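Alpha-L-arabinofuranosidase B (Aspergillus kawachii, PDB 6SXT) hydrolyses terminal non-reducing alpha-L-arabinofuranosyl residues from oligosaccharides and from polysaccharides such as arabinoxylan, arabinan and arabinogalactan. Local coordinates at residues S20-L25 / F290-M295; L85-P90 / D99-L104; D152-N157 / S224-T229; I200-E205 / D237-R242; G432-S437 / D472-I477. One frame throughout, in Å; residues are numbered along the deposited sequence. Where two conformers were deposited one is given.

Contact 1: S20-L25 / F290-M295; sequences STTRAL and FYEGVM
A bidentate, side-on salt bridge joins Arg23, in the loop after strand 15-20, to Glu292 of strand 288-296. Arg23 NE meets Glu292 OE1 at 2.8 Å in a nearly straight bond (167°), and Arg23 NH2 reaches Glu292 OE2 at 2.9 Å, although the guanidinium and carboxylate planes are turned 37° apart. Arginine suits the place because NE and one NH2 hydrogen can each take an oxygen of the same carboxylate. The buried carboxylate is also hydrogen-bonded to Tyr317 OH through OE1 and Tyr148 OH through OE2. At the start of the loop, Ser20 forms an ST turn and ST motif: its OG, anti to the backbone N (chi1 -180°), accepts from Thr22 N and Arg23 N. The same hydroxyl donates across the contact to Tyr291 O at 2.9 Å, fixing the loop against the large antiparallel sheet of the catalytic domain. Leucine fits beside the salt bridge: Leu25 CD1 packs on Val294 CG1 at 3.9 Å, while its other methyl lies against the Glu292 carboxylate.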
# COMPACT_ATOMS: atom_id res chain seq x y z
N SER A 20 0.14 -9.84 9.52
CA SER A 20 0.94 -10.01 8.30
C SER A 20 0.12 -10.72 7.25
O SER A 20 -0.55 -11.72 7.56
CB SER A 20 2.21 -10.84 8.54
OG SER A 20 2.93 -10.94 7.31
N THR A 21 0.23 -10.25 6.01
CA THR A 21 -0.34 -10.95 4.85
C THR A 21 0.70 -11.84 4.20
O THR A 21 0.33 -12.58 3.30
CB THR A 21 -1.00 -9.97 3.89
OG1 THR A 21 0.01 -9.04 3.46
CG2 THR A 21 -2.17 -9.25 4.51
N THR A 22 1.96 -11.72 4.59
CA THR A 22 3.04 -12.51 3.98
C THR A 22 3.34 -13.80 4.73
O THR A 22 3.71 -14.77 4.07
CB THR A 22 4.29 -11.67 3.74
OG1 THR A 22 4.77 -11.31 5.03
CG2 THR A 22 3.99 -10.46 2.87
N ARG A 23 3.32 -13.78 6.06
CA ARG A 23 3.82 -14.94 6.83
C ARG A 23 3.27 -15.00 8.23
O ARG A 23 2.83 -14.00 8.82
CB ARG A 23 5.34 -14.94 6.86
CG ARG A 23 5.96 -13.76 7.61
CD ARG A 23 7.45 -14.01 7.77
NE ARG A 23 8.12 -12.95 8.50
CZ ARG A 23 9.12 -13.18 9.35
NH1 ARG A 23 9.57 -14.40 9.60
NH2 ARG A 23 9.65 -12.14 9.97
N ALA A 24 3.31 -16.21 8.78
CA ALA A 24 3.11 -16.40 10.21
C ALA A 24 4.21 -15.72 11.01
O ALA A 24 5.41 -15.76 10.58
CB ALA A 24 3.12 -17.91 10.50
N LEU A 25 3.85 -15.15 12.15
CA LEU A 25 4.83 -14.45 13.01
C LEU A 25 5.11 -15.24 14.28
O LEU A 25 5.88 -14.76 15.13
CB LEU A 25 4.30 -13.04 13.28
CG LEU A 25 4.17 -12.19 12.02
CD1 LEU A 25 3.51 -10.88 12.35
CD2 LEU A 25 5.50 -11.98 11.34
N PHE A 290 2.54 -2.14 3.69
CA PHE A 290 2.77 -2.90 4.93
C PHE A 290 2.89 -4.38 4.60
O PHE A 290 2.01 -4.94 3.89
CB PHE A 290 1.60 -2.67 5.88
CG PHE A 290 1.62 -3.45 7.17
CD1 PHE A 290 2.13 -2.89 8.32
CD2 PHE A 290 1.02 -4.70 7.25
CE1 PHE A 290 2.08 -3.54 9.54
CE2 PHE A 290 0.99 -5.38 8.47
CZ PHE A 290 1.51 -4.79 9.62
N TYR A 291 3.95 -5.02 5.09
CA TYR A 291 4.13 -6.48 4.87
C TYR A 291 3.85 -7.27 6.16
O TYR A 291 3.25 -8.36 6.10
CB TYR A 291 5.56 -6.74 4.38
CG TYR A 291 5.84 -6.12 3.03
CD1 TYR A 291 5.31 -6.62 1.85
CD2 TYR A 291 6.65 -5.00 2.92
CE1 TYR A 291 5.57 -6.05 0.62
CE2 TYR A 291 6.90 -4.43 1.71
CZ TYR A 291 6.38 -4.94 0.55
OH TYR A 291 6.67 -4.38 -0.67
N GLU A 292 4.37 -6.82 7.29
CA GLU A 292 4.20 -7.48 8.58
C GLU A 292 4.44 -6.47 9.70
O GLU A 292 5.14 -5.48 9.46
CB GLU A 292 5.15 -8.68 8.75
CG GLU A 292 6.63 -8.32 8.72
CD GLU A 292 7.55 -9.53 8.87
OE1 GLU A 292 7.64 -10.28 7.88
OE2 GLU A 292 8.07 -9.75 9.97
N GLY A 293 3.88 -6.75 10.85
CA GLY A 293 4.16 -5.89 12.00
C GLY A 293 3.46 -6.42 13.23
O GLY A 293 2.56 -7.26 13.13
N VAL A 294 3.87 -5.88 14.37
CA VAL A 294 3.30 -6.28 15.66
C VAL A 294 3.22 -5.07 16.58
O VAL A 294 3.94 -4.10 16.39
CB VAL A 294 4.06 -7.40 16.34
CG1 VAL A 294 4.37 -8.60 15.45
CG2 VAL A 294 5.32 -6.88 17.02
N MET A 295 2.44 -5.26 17.65
CA MET A 295 2.48 -4.40 18.86
C MET A 295 2.65 -5.33 20.05
O MET A 295 2.13 -6.46 20.04
CB MET A 295 1.22 -3.56 19.03
CG MET A 295 1.06 -2.57 17.88
SD MET A 295 -0.57 -1.77 17.93
CE MET A 295 -0.46 -0.84 19.47

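Contact 2: L85-P90 / D99-L104; sequences LTQAPP and DGYDNL
Ala88 O receives the backbone N-H of Asp102 at 2.8 Å, almost straight at 173°, where the chain doubles back between strands 86-87 and 105-106 of the catalytic domain. A second bond of the same length runs from Gln87 NE2 to Asp102 O, with the acceptor in the plane of the amide. Glutamine suits this position because its chain is long enough to reach a main-chain carbonyl: CG stands anti to the backbone N (chi1 -167°), and Gln87 CB lies 3.6 Å from Leu104 CD2. Asp102 OD2 turns to Asn282 ND2, next in sequence to the proton donor Asp281. Gly100 takes a positive phi, readily adopted by glycine, at the bend opposite Pro90. The two rigid prolines cover one face of Tyr101 by CH-pi contact: Pro89 CA lies 3.8 Å from the centroid of the Tyr101 ring, and Pro90 CD lies 3.9 Å from that centroid, both displaced toward the rim. At the edge of the ring, in its plane, sits Gln87 O, 3.7 Å from Tyr101 CD2.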
# COMPACT_ATOMS: atom_id res chain seq x y z
N LEU A 85 -7.56 -6.29 11.99
CA LEU A 85 -7.72 -5.00 11.31
C LEU A 85 -8.74 -5.11 10.18
O LEU A 85 -8.64 -6.00 9.33
CB LEU A 85 -6.37 -4.56 10.74
CG LEU A 85 -5.29 -4.30 11.75
CD1 LEU A 85 -3.98 -3.96 11.05
CD2 LEU A 85 -5.67 -3.19 12.68
N THR A 86 -9.74 -4.23 10.21
CA THR A 86 -10.85 -4.19 9.25
C THR A 86 -10.94 -2.78 8.63
O THR A 86 -10.24 -1.82 9.04
CB THR A 86 -12.16 -4.64 9.92
OG1 THR A 86 -12.45 -3.70 10.96
CG2 THR A 86 -12.10 -6.07 10.39
N GLN A 87 -11.82 -2.65 7.67
CA GLN A 87 -11.98 -1.39 6.91
C GLN A 87 -12.13 -0.23 7.88
O GLN A 87 -13.02 -0.28 8.74
CB GLN A 87 -13.17 -1.52 5.97
CG GLN A 87 -13.25 -0.43 4.91
CD GLN A 87 -14.37 -0.71 3.92
OE1 GLN A 87 -15.11 -1.72 4.04
NE2 GLN A 87 -14.48 0.12 2.89
N ALA A 88 -11.30 0.80 7.78
CA ALA A 88 -11.28 1.87 8.78
C ALA A 88 -12.53 2.73 8.58
O ALA A 88 -12.92 3.12 7.47
CB ALA A 88 -10.05 2.68 8.70
N PRO A 89 -13.13 3.13 9.73
CA PRO A 89 -14.32 3.98 9.69
C PRO A 89 -14.02 5.46 9.58
O PRO A 89 -12.96 5.95 9.91
CB PRO A 89 -14.93 3.67 11.06
CG PRO A 89 -13.73 3.50 11.97
CD PRO A 89 -12.74 2.74 11.08
N PRO A 90 -15.06 6.26 9.24
CA PRO A 90 -14.90 7.70 9.29
C PRO A 90 -14.57 8.17 10.71
O PRO A 90 -14.99 7.55 11.70
CB PRO A 90 -16.30 8.17 8.83
CG PRO A 90 -17.21 7.10 9.24
CD PRO A 90 -16.43 5.82 8.95
N ASP A 99 -20.21 5.68 3.08
CA ASP A 99 -20.50 6.20 4.43
C ASP A 99 -19.23 6.80 5.06
O ASP A 99 -19.19 6.88 6.27
CB ASP A 99 -21.11 5.11 5.30
CG ASP A 99 -22.51 4.73 4.85
OD1 ASP A 99 -23.14 5.54 4.17
OD2 ASP A 99 -22.89 3.60 5.08
N GLY A 100 -18.23 7.22 4.27
CA GLY A 100 -17.00 7.84 4.76
C GLY A 100 -16.01 6.83 5.33
O GLY A 100 -15.03 7.27 5.95
N TYR A 101 -16.26 5.54 5.15
CA TYR A 101 -15.20 4.53 5.42
C TYR A 101 -14.04 4.76 4.46
O TYR A 101 -14.13 5.43 3.42
CB TYR A 101 -15.71 3.09 5.27
CG TYR A 101 -16.40 2.61 6.51
CD1 TYR A 101 -17.68 3.06 6.84
CD2 TYR A 101 -15.80 1.67 7.35
CE1 TYR A 101 -18.28 2.64 8.01
CE2 TYR A 101 -16.40 1.26 8.52
CZ TYR A 101 -17.63 1.77 8.86
OH TYR A 101 -18.24 1.31 10.00
N ASP A 102 -12.89 4.22 4.88
CA ASP A 102 -11.71 4.24 4.00
C ASP A 102 -11.78 3.06 3.04
O ASP A 102 -12.56 2.13 3.22
CB ASP A 102 -10.47 4.17 4.85
CG ASP A 102 -10.23 5.37 5.75
OD1 ASP A 102 -10.83 6.45 5.49
OD2 ASP A 102 -9.50 5.22 6.74
N ASN A 103 -11.03 3.16 1.95
CA ASN A 103 -10.93 2.07 0.97
C ASN A 103 -10.18 0.86 1.61
O ASN A 103 -9.23 1.06 2.42
CB ASN A 103 -10.14 2.47 -0.25
CG ASN A 103 -10.76 3.58 -1.08
OD1 ASN A 103 -10.03 4.40 -1.60
ND2 ASN A 103 -12.08 3.56 -1.24
N LEU A 104 -10.58 -0.31 1.15
CA LEU A 104 -9.76 -1.53 1.31
C LEU A 104 -8.63 -1.53 0.28
O LEU A 104 -8.76 -1.02 -0.85
CB LEU A 104 -10.64 -2.76 1.15
CG LEU A 104 -11.70 -2.93 2.23
CD1 LEU A 104 -12.62 -4.06 1.82
CD2 LEU A 104 -11.10 -3.19 3.56

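Contact 3: D152-N157 / S224-T229; sequences DGTHYN and SYRFVT. With ACT (acetate ion), chain H.
Gly153 N donates to Arg226 O at 3.1 Å, from well above the carbonyl plane, where a type I turn from Asp152 to His155 leaves strand 145-152 and meets the start of strand 227-235 in the large sheet of the catalytic domain. Glycine suits the spot: its CA approaches Tyr225 O to 3.2 Å, and a CB would collide with that oxygen. The turn is also an Asx turn, since Asp152 OD1 accepts from Thr154 N at 2.8 Å; the Thr154 hydroxyl donates to the same oxygen, at 2.7 Å between OG1 and OD1. Threonine thus fits by supplying a second donor to the carboxylate. With CG anti to the backbone N (chi1 179°), that carboxylate stacks flat on the Arg226 guanidinium, the planes only 7° apart. OD2 of Asp152 sits over the centre of the guanidinium, and its attraction to Arg226 NH1, at 3.3 Å, is one of charge, with no N-H pointing at it. This stacking leaves the guanidinium edge to other partners: Arg226 NH1 is hydrogen-bonded to Tyr291 OH, while Arg226 NE donates to OXT of an acetate ion, probably from the crystallisation liquor, at 2.9 Å, and NH2 donates to its O, nearly straight at 176°.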
# COMPACT_ATOMS: atom_id res chain seq x y z
N ASP A 152 7.60 -0.81 2.67
CA ASP A 152 8.27 -0.44 1.39
C ASP A 152 8.84 0.95 1.58
O ASP A 152 8.08 1.93 1.61
CB ASP A 152 7.30 -0.54 0.20
CG ASP A 152 7.89 -0.16 -1.13
OD1 ASP A 152 9.03 0.39 -1.13
OD2 ASP A 152 7.24 -0.42 -2.16
N GLY A 153 10.15 1.08 1.72
CA GLY A 153 10.73 2.40 1.92
C GLY A 153 10.65 3.32 0.71
O GLY A 153 11.01 4.49 0.84
N THR A 154 10.19 2.85 -0.43
CA THR A 154 10.08 3.63 -1.68
C THR A 154 8.63 4.02 -1.94
O THR A 154 8.39 4.76 -2.92
CB THR A 154 10.68 2.90 -2.88
OG1 THR A 154 9.82 1.85 -3.30
CG2 THR A 154 12.06 2.41 -2.57
N HIS A 155 7.65 3.52 -1.17
CA HIS A 155 6.22 3.80 -1.42
C HIS A 155 5.71 4.70 -0.32
O HIS A 155 5.52 4.23 0.79
CB HIS A 155 5.41 2.48 -1.49
CG HIS A 155 3.98 2.70 -1.79
ND1 HIS A 155 2.99 1.86 -1.33
CD2 HIS A 155 3.35 3.66 -2.54
CE1 HIS A 155 1.83 2.30 -1.76
NE2 HIS A 155 2.01 3.43 -2.52
N TYR A 156 5.55 6.00 -0.58
CA TYR A 156 5.27 6.96 0.50
C TYR A 156 4.81 8.25 -0.16
O TYR A 156 5.04 8.45 -1.35
CB TYR A 156 6.48 7.18 1.41
CG TYR A 156 7.62 7.85 0.69
CD1 TYR A 156 7.72 9.23 0.70
CD2 TYR A 156 8.60 7.11 0.04
CE1 TYR A 156 8.76 9.89 0.03
CE2 TYR A 156 9.64 7.75 -0.61
CZ TYR A 156 9.71 9.14 -0.63
OH TYR A 156 10.75 9.73 -1.28
N ASN A 157 4.27 9.14 0.65
CA ASN A 157 4.08 10.54 0.23
C ASN A 157 4.28 11.43 1.45
O ASN A 157 4.89 11.00 2.46
CB ASN A 157 2.78 10.69 -0.55
CG ASN A 157 1.52 10.56 0.29
OD1 ASN A 157 1.62 10.52 1.52
ND2 ASN A 157 0.38 10.48 -0.39
N SER A 224 16.69 4.76 2.60
CA SER A 224 16.97 4.34 1.21
C SER A 224 17.04 2.81 1.20
O SER A 224 18.02 2.30 0.59
CB SER A 224 18.22 4.96 0.64
OG SER A 224 19.25 4.92 1.62
N TYR A 225 16.07 2.16 1.87
CA TYR A 225 15.87 0.71 1.67
C TYR A 225 14.54 0.42 1.04
O TYR A 225 13.47 0.91 1.40
CB TYR A 225 15.99 -0.03 2.98
CG TYR A 225 17.17 0.35 3.83
CD1 TYR A 225 18.47 0.31 3.39
CD2 TYR A 225 16.90 0.74 5.12
CE1 TYR A 225 19.50 0.68 4.25
CE2 TYR A 225 17.91 1.07 6.00
CZ TYR A 225 19.21 1.02 5.56
OH TYR A 225 20.10 1.40 6.54
N ARG A 226 14.56 -0.51 0.08
CA ARG A 226 13.32 -1.00 -0.53
C ARG A 226 12.44 -1.71 0.51
O ARG A 226 11.21 -1.56 0.44
CB ARG A 226 13.64 -1.91 -1.71
CG ARG A 226 12.39 -2.53 -2.31
CD ARG A 226 11.35 -1.54 -2.80
NE ARG A 226 10.21 -2.13 -3.46
CZ ARG A 226 9.24 -2.81 -2.83
NH1 ARG A 226 9.28 -2.93 -1.50
NH2 ARG A 226 8.29 -3.39 -3.55
N PHE A 227 13.00 -2.47 1.40
CA PHE A 227 12.29 -3.08 2.53
C PHE A 227 12.92 -2.51 3.79
O PHE A 227 14.15 -2.69 4.04
CB PHE A 227 12.40 -4.60 2.52
CG PHE A 227 11.78 -5.21 1.30
CD1 PHE A 227 10.43 -5.48 1.26
CD2 PHE A 227 12.57 -5.58 0.23
CE1 PHE A 227 9.86 -6.02 0.11
CE2 PHE A 227 12.02 -6.17 -0.89
CZ PHE A 227 10.67 -6.37 -0.95
N VAL A 228 12.12 -1.80 4.58
CA VAL A 228 12.61 -1.15 5.81
C VAL A 228 11.98 -1.81 7.01
O VAL A 228 10.75 -2.01 7.04
CB VAL A 228 12.43 0.37 5.77
CG1 VAL A 228 11.02 0.81 5.60
CG2 VAL A 228 13.05 1.01 7.02
N THR A 229 12.79 -2.14 8.01
CA THR A 229 12.28 -2.50 9.34
C THR A 229 12.21 -1.24 10.17
O THR A 229 13.27 -0.64 10.41
CB THR A 229 13.13 -3.52 10.08
OG1 THR A 229 13.28 -4.66 9.22
CG2 THR A 229 12.48 -3.93 11.36
C ACT H . 9.38 -2.57 -6.98
O ACT H . 8.21 -3.12 -6.47
OXT ACT H . 10.32 -1.77 -6.34
CH3 ACT H . 9.75 -3.05 -8.41

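Contact 4: I200-E205 / D237-R242; sequences IMVDME and DKWAIR. With LXE ([(1~{S},2~{S},3~{S},4~{S})-2-(hydroxymethyl)-3,4-bis(oxidanyl)cyclopentyl]azanium), chain G.
Ile241 splits at CB into two branches, and both meet the strand of Ile200 and Val202. Its CG2 methyl touches Ile200 CG2 at 3.8 Å. Along the other branch, Ile241 CG1 packs on Val202 CG2 at 3.7 Å, and at the tip CD1 rests near Ile200 O, 3.9 Å away. Beta-branched residues suit these positions, as they fill space close to the backbone. Val202 CG2 also reaches Trp239, 3.5 Å from CZ3, so that one methyl serves two neighbours. Beyond it Met204 stretches out, and chi3 near 180° (-162°) places CE over the centre of the six-membered ring of Trp239, 3.5 Å from its centroid, a CH-pi contact with SD in Met-aromatic range of the five-membered ring. An unbranched, flexible methionine can lay its methyl on so broad a face. No hydrogen bond crosses the contact. Asp203 points out of it, into the active site: it accepts hydrogen bonds from two inhibitor hydroxyls, O5' to OD1 and O3' to OD2, and its OD1 takes Glu205 N in an Asx turn. The nucleophile Glu205 is covalently bound to the inhibitor, OE2 to C1' 1.4 Å. Strands 199-203 and 238-245 belong to different sheets; the axes of segments 200-203 and 238-242 come within 7.8 Å, with 151° between their directions: face-to-face packing of the beta-sandwich kind, as in the concanavalin-like clan, behind a catalytic pocket.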
# COMPACT_ATOMS: atom_id res chain seq x y z
N ILE A 200 11.38 7.56 9.11
CA ILE A 200 10.59 6.91 10.17
C ILE A 200 10.46 7.92 11.28
O ILE A 200 11.47 8.42 11.77
CB ILE A 200 11.26 5.64 10.72
CG1 ILE A 200 11.49 4.62 9.60
CG2 ILE A 200 10.44 5.12 11.86
CD1 ILE A 200 12.46 3.54 10.00
N MET A 201 9.22 8.20 11.65
CA MET A 201 8.98 9.10 12.80
C MET A 201 7.94 8.43 13.70
O MET A 201 7.42 7.35 13.36
CB MET A 201 8.50 10.46 12.32
CG MET A 201 9.54 11.11 11.46
SD MET A 201 9.22 12.89 11.09
CE MET A 201 8.23 12.70 9.64
N VAL A 202 7.64 9.07 14.80
CA VAL A 202 6.62 8.55 15.73
C VAL A 202 5.50 9.58 15.80
O VAL A 202 5.76 10.73 16.17
CB VAL A 202 7.16 8.20 17.11
CG1 VAL A 202 6.07 7.74 18.05
CG2 VAL A 202 8.23 7.12 16.97
N ASP A 203 4.31 9.12 15.49
CA ASP A 203 3.09 9.95 15.58
C ASP A 203 2.62 9.85 17.02
O ASP A 203 2.18 8.78 17.47
CB ASP A 203 2.05 9.50 14.56
CG ASP A 203 0.89 10.45 14.38
OD1 ASP A 203 0.81 11.40 15.24
OD2 ASP A 203 0.17 10.27 13.34
N MET A 204 2.67 10.99 17.73
CA MET A 204 2.19 11.07 19.13
C MET A 204 0.95 11.97 19.21
O MET A 204 0.54 12.25 20.34
CB MET A 204 3.30 11.58 20.05
CG MET A 204 4.48 10.65 20.11
SD MET A 204 5.62 11.08 21.47
CE MET A 204 7.09 10.21 20.94
N GLU A 205 0.38 12.30 18.07
CA GLU A 205 -0.79 13.19 17.86
C GLU A 205 -0.35 14.66 17.99
O GLU A 205 0.32 15.03 18.97
CB GLU A 205 -1.95 12.83 18.79
CG GLU A 205 -3.24 13.60 18.51
CD GLU A 205 -3.84 13.41 17.14
OE1 GLU A 205 -4.90 12.82 16.97
OE2 GLU A 205 -3.17 13.90 16.01
N ASP A 237 8.31 8.20 30.10
CA ASP A 237 9.24 9.27 29.68
C ASP A 237 10.44 8.63 28.99
O ASP A 237 11.59 9.10 29.14
CB ASP A 237 9.73 10.06 30.89
CG ASP A 237 10.23 11.44 30.52
OD1 ASP A 237 9.99 11.88 29.42
OD2 ASP A 237 10.75 12.10 31.44
N LYS A 238 10.20 7.61 28.17
CA LYS A 238 11.29 7.12 27.28
C LYS A 238 10.64 6.62 25.99
O LYS A 238 9.51 6.08 26.04
CB LYS A 238 12.17 6.01 27.86
CG LYS A 238 11.49 4.75 28.36
CD LYS A 238 12.45 3.78 29.08
CE LYS A 238 11.80 2.45 29.41
NZ LYS A 238 12.69 1.59 30.25
N TRP A 239 11.34 6.76 24.87
CA TRP A 239 10.85 6.16 23.60
C TRP A 239 12.03 6.06 22.65
O TRP A 239 13.11 6.65 22.91
CB TRP A 239 9.72 6.97 22.99
CG TRP A 239 10.10 8.35 22.60
CD1 TRP A 239 10.41 9.37 23.47
CD2 TRP A 239 10.26 8.88 21.29
NE1 TRP A 239 10.67 10.49 22.77
CE2 TRP A 239 10.64 10.22 21.41
CE3 TRP A 239 10.12 8.35 19.99
CZ2 TRP A 239 10.90 11.03 20.31
CZ3 TRP A 239 10.37 9.14 18.92
CH2 TRP A 239 10.77 10.47 19.05
N ALA A 240 11.84 5.33 21.56
CA ALA A 240 12.96 5.12 20.63
C ALA A 240 12.46 4.85 19.21
O ALA A 240 11.34 4.33 19.02
CB ALA A 240 13.79 3.96 21.06
N ILE A 241 13.29 5.21 18.25
CA ILE A 241 13.14 4.89 16.82
C ILE A 241 14.37 4.09 16.45
O ILE A 241 15.47 4.61 16.60
CB ILE A 241 13.07 6.12 15.92
CG1 ILE A 241 11.88 7.02 16.28
CG2 ILE A 241 13.11 5.73 14.45
CD1 ILE A 241 11.92 8.35 15.60
N ARG A 242 14.14 2.93 15.85
CA ARG A 242 15.25 2.14 15.28
C ARG A 242 14.85 1.73 13.86
O ARG A 242 13.65 1.53 13.61
CB ARG A 242 15.50 0.92 16.15
CG ARG A 242 15.82 1.27 17.59
CD ARG A 242 16.16 0.07 18.45
NE ARG A 242 17.49 -0.45 18.15
CZ ARG A 242 17.88 -1.71 18.32
NH1 ARG A 242 17.06 -2.64 18.74
NH2 ARG A 242 19.13 -2.02 18.02
C1' LXE G . -3.78 13.91 14.76
C2' LXE G . -3.81 12.62 13.94
O2' LXE G . -4.45 11.60 14.61
C3' LXE G . -2.38 12.40 13.74
O3' LXE G . -2.19 11.30 12.75
C4' LXE G . -1.95 13.72 13.15
C5' LXE G . -0.47 14.01 13.34
O5' LXE G . -0.02 13.91 14.67
C6' LXE G . -2.88 14.76 13.90
N1' LXE G . -3.62 15.48 12.83

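Contact 5: G432-S437 / D472-I477; sequences GTSLRS and DVSFEI
Thr433 and Phe475 form a single antiparallel hydrogen-bonded pair: Thr433 N gives to Phe475 O at 2.9 Å (171°), and Phe475 N returns the bond to Thr433 O at 2.9 Å. Just before the pair, Gly432 brings its CA within 3.4 Å of Phe475 O; its positive phi is easy for glycine, and a CB there would clash with that oxygen. Just beyond, backbone pairing gives way to Ser434, whose OG donates to Val473 O at 2.8 Å from above the carbonyl plane. Serine is apt because its short side chain, with OG beside the backbone N (chi1 -61°), lets the hydroxyl reach a carbonyl close by. A water grips Val473 O as well, and it also accepts from Leu435 N at 2.7 Å, bridging the two segments where their backbones part; it lies in the plane of the Phe475 ring, at the edge. On the other flank Thr433 CG2 touches Ile477 CG1 at 4.0 Å. The second shell holds these groups: Ser434 OG is bonded to Leu428 N, and Ser474 OG to Asn470 O and Asn429 N. Val473 is the first residue past helix 469-472, which ends in the substrate-binding Asp472, paired with Arg446; the side chain of Phe475 also lies close to those of His447 and Leu452 of that binding site. In the beta-trefoil domain, strand 433-437 pairs with strand 422-426, and strand 475-479 with strand 333-338.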
# COMPACT_ATOMS: atom_id res chain seq x y z
N GLY A 432 -6.14 -10.46 -24.31
CA GLY A 432 -5.03 -9.49 -24.27
C GLY A 432 -4.63 -9.13 -22.85
O GLY A 432 -4.18 -10.03 -22.09
N THR A 433 -4.64 -7.84 -22.52
CA THR A 433 -4.06 -7.31 -21.29
C THR A 433 -5.11 -6.50 -20.55
O THR A 433 -5.98 -5.90 -21.15
CB THR A 433 -2.82 -6.44 -21.60
OG1 THR A 433 -2.15 -6.22 -20.37
CG2 THR A 433 -3.22 -5.12 -22.24
N SER A 434 -4.98 -6.46 -19.24
CA SER A 434 -5.63 -5.45 -18.40
C SER A 434 -4.50 -4.56 -17.87
O SER A 434 -3.47 -5.10 -17.44
CB SER A 434 -6.47 -6.03 -17.29
OG SER A 434 -7.52 -6.83 -17.85
N LEU A 435 -4.70 -3.27 -17.77
CA LEU A 435 -3.61 -2.37 -17.34
C LEU A 435 -3.96 -1.80 -15.97
O LEU A 435 -4.87 -0.96 -15.81
CB LEU A 435 -3.47 -1.25 -18.40
CG LEU A 435 -2.96 -1.75 -19.75
CD1 LEU A 435 -3.00 -0.62 -20.79
CD2 LEU A 435 -1.56 -2.25 -19.60
N ARG A 436 -3.28 -2.34 -14.93
CA ARG A 436 -3.60 -1.98 -13.54
C ARG A 436 -2.80 -0.74 -13.15
O ARG A 436 -1.63 -0.68 -13.40
CB ARG A 436 -3.19 -3.16 -12.64
CG ARG A 436 -3.69 -3.03 -11.21
CD ARG A 436 -3.41 -4.25 -10.35
NE ARG A 436 -1.98 -4.39 -10.22
CZ ARG A 436 -1.20 -5.28 -10.86
NH1 ARG A 436 -1.70 -6.18 -11.68
NH2 ARG A 436 0.13 -5.25 -10.70
N SER A 437 -3.43 0.21 -12.49
CA SER A 437 -2.73 1.39 -11.95
C SER A 437 -1.68 0.91 -10.95
O SER A 437 -2.05 0.19 -10.02
CB SER A 437 -3.66 2.36 -11.36
OG SER A 437 -2.96 3.36 -10.61
N ASP A 472 -14.61 -4.60 -19.98
CA ASP A 472 -14.30 -3.16 -20.16
C ASP A 472 -12.88 -2.83 -19.68
O ASP A 472 -12.42 -1.72 -19.98
CB ASP A 472 -15.29 -2.24 -19.49
CG ASP A 472 -16.74 -2.33 -20.00
OD1 ASP A 472 -16.98 -3.08 -21.00
OD2 ASP A 472 -17.57 -1.68 -19.34
N VAL A 473 -12.19 -3.77 -19.01
CA VAL A 473 -10.77 -3.57 -18.62
C VAL A 473 -9.85 -4.50 -19.39
O VAL A 473 -8.65 -4.57 -19.05
CB VAL A 473 -10.58 -3.72 -17.09
CG1 VAL A 473 -11.47 -2.80 -16.30
CG2 VAL A 473 -10.69 -5.18 -16.64
N SER A 474 -10.31 -5.15 -20.45
CA SER A 474 -9.50 -6.09 -21.23
C SER A 474 -9.29 -5.50 -22.63
O SER A 474 -10.32 -5.18 -23.28
CB SER A 474 -10.14 -7.45 -21.29
OG SER A 474 -10.24 -8.01 -19.96
N PHE A 475 -8.06 -5.39 -23.05
CA PHE A 475 -7.70 -4.77 -24.36
C PHE A 475 -6.74 -5.67 -25.09
O PHE A 475 -5.75 -6.14 -24.53
CB PHE A 475 -7.08 -3.40 -24.16
CG PHE A 475 -8.00 -2.47 -23.45
CD1 PHE A 475 -8.96 -1.70 -24.12
CD2 PHE A 475 -7.98 -2.38 -22.06
CE1 PHE A 475 -9.79 -0.85 -23.44
CE2 PHE A 475 -8.82 -1.51 -21.39
CZ PHE A 475 -9.73 -0.74 -22.06
N GLU A 476 -6.97 -5.88 -26.39
CA GLU A 476 -6.01 -6.61 -27.23
C GLU A 476 -4.92 -5.68 -27.71
O GLU A 476 -5.21 -4.53 -28.12
CB GLU A 476 -6.73 -7.24 -28.42
CG GLU A 476 -7.54 -8.47 -28.05
CD GLU A 476 -6.74 -9.74 -27.84
OE1 GLU A 476 -5.50 -9.72 -27.90
OE2 GLU A 476 -7.41 -10.78 -27.63
N ILE A 477 -3.69 -6.15 -27.69
CA ILE A 477 -2.49 -5.40 -28.11
C ILE A 477 -2.31 -5.69 -29.60
O ILE A 477 -2.12 -6.86 -29.97
CB ILE A 477 -1.25 -5.79 -27.32
CG1 ILE A 477 -1.44 -5.65 -25.81
CG2 ILE A 477 -0.04 -5.01 -27.82
CD1 ILE A 477 -0.39 -6.38 -25.01
O HOH W 1 -7.33 -2.51 -17.99

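Contacts 1 to 4 belong to the catalytic domain, contact 5 to the arabinose-binding beta-trefoil. Contacts 1, 3 and 4 reach the same large antiparallel sheet, their centres 16 to 20 Å apart; contacts 1 and 3 touch through Tyr291 and Arg226, and contacts 3 and 4 through Val228 and Ile200. The closing segment of contact 1 follows contacts 2, 3 and 4 in sequence, while the segments of contacts 3 and 4 alternate. Contact 2 lies outside that sheet, its centre about 20 Å from that of contact 1, and Asn103 approaches Phe403 of the trefoil. Contact 4, holding the nucleophile, and contact 5, holding a residue of the arabinose site, lie about 44 Å apart between centres, consistent with separate catalytic and binding domains.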